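Local coordinates for protein salicylaldehyde dehydrogenase NahF (Pseudomonas putida, PDB 4JZ6) that probably catalyses the NAD(+)-dependent oxidation of salicylaldehyde to salicylate in naphthalene degradation, as a member of the aldehyde dehydrogenase family, at residues 232-237 and 258-263. Residues are numbered along the deposited sequence; the frame is centred on the assembly and turned at random.
Sequences LISAKE and AQHLKR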
loop_
_atom_site.group_PDB
_atom_site.type_symbol
_atom_site.label_atom_id
_atom_site.label_comp_id
_atom_site.label_asym_id
_atom_site.label_seq_id
_atom_site.Cartn_x
_atom_site.Cartn_y
_atom_site.Cartn_z
ATOM N N LEU A 232 13.122 13.246 -6.551
ATOM C CA LEU A 232 13.172 12.501 -5.303
ATOM C C LEU A 232 12.540 11.110 -5.436
ATOM O O LEU A 232 13.054 10.127 -4.901
ATOM C CB LEU A 232 12.522 13.317 -4.186
ATOM C CG LEU A 232 13.370 14.536 -3.807
ATOM C CD1 LEU A 232 12.542 15.603 -3.114
ATOM C CD2 LEU A 232 14.541 14.113 -2.925
ATOM N N ILE A 233 11.433 11.030 -6.162
ATOM C CA ILE A 233 10.762 9.754 -6.377
ATOM C C ILE A 233 11.628 8.843 -7.238
ATOM O O ILE A 233 11.700 7.636 -6.997
ATOM C CB ILE A 233 9.382 9.956 -7.042
ATOM C CG1 ILE A 233 8.445 10.715 -6.101
ATOM C CG2 ILE A 233 8.760 8.620 -7.424
ATOM C CD1 ILE A 233 7.234 11.280 -6.797
ATOM N N SER A 234 12.299 9.430 -8.227
ATOM C CA SER A 234 13.173 8.680 -9.126
ATOM C C SER A 234 14.522 8.388 -8.485
ATOM O O SER A 234 15.337 7.664 -9.051
ATOM C CB SER A 234 13.388 9.443 -10.434
ATOM O OG SER A 234 12.156 9.753 -11.061
ATOM N N ALA A 235 14.753 8.964 -7.308
ATOM C CA ALA A 235 16.023 8.808 -6.603
ATOM C C ALA A 235 16.142 7.447 -5.921
ATOM O O ALA A 235 15.256 7.046 -5.167
ATOM C CB ALA A 235 16.205 9.922 -5.588
ATOM N N LYS A 236 17.250 6.756 -6.180
ATOM C CA LYS A 236 17.492 5.433 -5.616
ATOM C C LYS A 236 17.490 5.431 -4.090
ATOM O O LYS A 236 17.173 4.413 -3.468
ATOM C CB LYS A 236 18.819 4.865 -6.129
ATOM C CG LYS A 236 18.773 4.367 -7.567
ATOM C CD LYS A 236 17.980 3.066 -7.692
ATOM C CE LYS A 236 17.863 2.606 -9.146
ATOM N NZ LYS A 236 19.182 2.418 -9.820
ATOM N N GLU A 237 17.841 6.571 -3.494
ATOM C CA GLU A 237 17.927 6.679 -2.041
ATOM C C GLU A 237 16.556 6.632 -1.378
ATOM O O GLU A 237 16.398 6.058 -0.298
ATOM C CB GLU A 237 18.646 7.969 -1.635
ATOM C CG GLU A 237 20.105 8.049 -2.063
ATOM C CD GLU A 237 20.280 8.606 -3.463
ATOM O OE1 GLU A 237 19.289 8.638 -4.225
ATOM O OE2 GLU A 237 21.415 9.019 -3.797
ATOM N N ALA A 258 4.887 4.499 -9.264
ATOM C CA ALA A 258 4.609 3.228 -9.917
ATOM C C ALA A 258 5.686 2.882 -10.943
ATOM O O ALA A 258 6.003 1.709 -11.148
ATOM C CB ALA A 258 3.247 3.256 -10.564
ATOM N N GLN A 259 6.255 3.902 -11.580
ATOM C CA GLN A 259 7.319 3.686 -12.559
ATOM C C GLN A 259 8.561 3.103 -11.889
ATOM O O GLN A 259 9.399 2.476 -12.549
ATOM C CB GLN A 259 7.666 4.987 -13.289
ATOM C CG GLN A 259 6.495 5.618 -14.022
ATOM C CD GLN A 259 6.858 6.943 -14.662
ATOM O OE1 GLN A 259 7.931 7.089 -15.251
ATOM N NE2 GLN A 259 5.965 7.923 -14.547
ATOM N N HIS A 260 8.668 3.303 -10.574
ATOM C CA HIS A 260 9.784 2.762 -9.799
ATOM C C HIS A 260 9.324 1.798 -8.704
ATOM O O HIS A 260 10.087 1.490 -7.784
ATOM C CB HIS A 260 10.617 3.894 -9.198
ATOM C CG HIS A 260 11.069 4.901 -10.207
ATOM N ND1 HIS A 260 12.059 4.641 -11.128
ATOM C CD2 HIS A 260 10.648 6.166 -10.455
ATOM C CE1 HIS A 260 12.237 5.702 -11.892
ATOM N NE2 HIS A 260 11.396 6.642 -11.505
ATOM N N LEU A 261 8.077 1.334 -8.815
ATOM C CA LEU A 261 7.506 0.345 -7.894
ATOM C C LEU A 261 7.618 0.743 -6.421
ATOM O O LEU A 261 7.853 -0.111 -5.563
ATOM C CB LEU A 261 8.142 -1.047 -8.096
ATOM C CG LEU A 261 7.874 -1.917 -9.335
ATOM C CD1 LEU A 261 6.386 -2.044 -9.620
ATOM C CD2 LEU A 261 8.606 -1.394 -10.564
ATOM N N LYS A 262 7.453 2.027 -6.120
ATOM C CA LYS A 262 7.592 2.479 -4.739
ATOM C C LYS A 262 6.243 2.626 -4.060
ATOM O O LYS A 262 5.290 3.125 -4.646
ATOM C CB LYS A 262 8.394 3.781 -4.665
ATOM C CG LYS A 262 9.699 3.711 -5.437
ATOM C CD LYS A 262 10.788 4.516 -4.782
ATOM C CE LYS A 262 12.061 4.485 -5.612
ATOM N NZ LYS A 262 13.130 5.329 -5.006
ATOM N N ARG A 263 6.169 2.170 -2.816
ATOM C CA ARG A 263 4.943 2.247 -2.040
ATOM C C ARG A 263 4.639 3.681 -1.626
ATOM O O ARG A 263 5.538 4.440 -1.250
ATOM C CB ARG A 263 5.040 1.351 -0.804
ATOM C CG ARG A 263 3.902 1.511 0.195
ATOM C CD ARG A 263 3.985 0.430 1.248
ATOM N NE ARG A 263 3.005 0.583 2.316
ATOM C CZ ARG A 263 2.947 -0.227 3.368
ATOM N NH1 ARG A 263 3.810 -1.234 3.467
ATOM N NH2 ARG A 263 2.033 -0.043 4.313
HETATM O O HOH W 1 14.585 4.942 -7.749
#
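Lys262 and His260 reach across to the end of helix 225-233 from a Schellman motif, in which Leu261, the C-prime residue with positive phi, closes helix 247-259 and Leu261 N bonds to Ala258 O at 3.1 Å. Helix ends commonly leave carbonyls for a neighbouring side chain to meet, and Lys262 illustrates the case where the turns after the two helices meet, strand 240-244 running between them in the chain. Its CB points toward 232-237, and CG lies beside the backbone N (chi1 -50°). After a bend at chi2 the chain runs extended, Lys262 CD lying 3.9 Å and Lys262 CE 3.5 Å from Ile233 O. At the tip, Lys262 NZ, whose position is less sure, makes a weak hydrogen bond to the same oxygen and sits 2.7 Å from Ala235 O. The side chain also touches Ile241, and comes within about 7 Å of a bound salicylaldehyde whose pocket includes Lys262. His260 gives NE2 to Ser234 OG at 3.2 Å, with the hydroxyl 36° out of the ring plane; that OG is also hydrogen-bonded to Asp230 O of helix 225-233. An alanine at His260 would probably leave Ser234 OG without its imidazole donor and open a gap beside Ile233 CG2. Finally, with the same doubt over NZ, a water accepts from Lys262 NZ at 3.1 Å and donates weakly to Ser234 O.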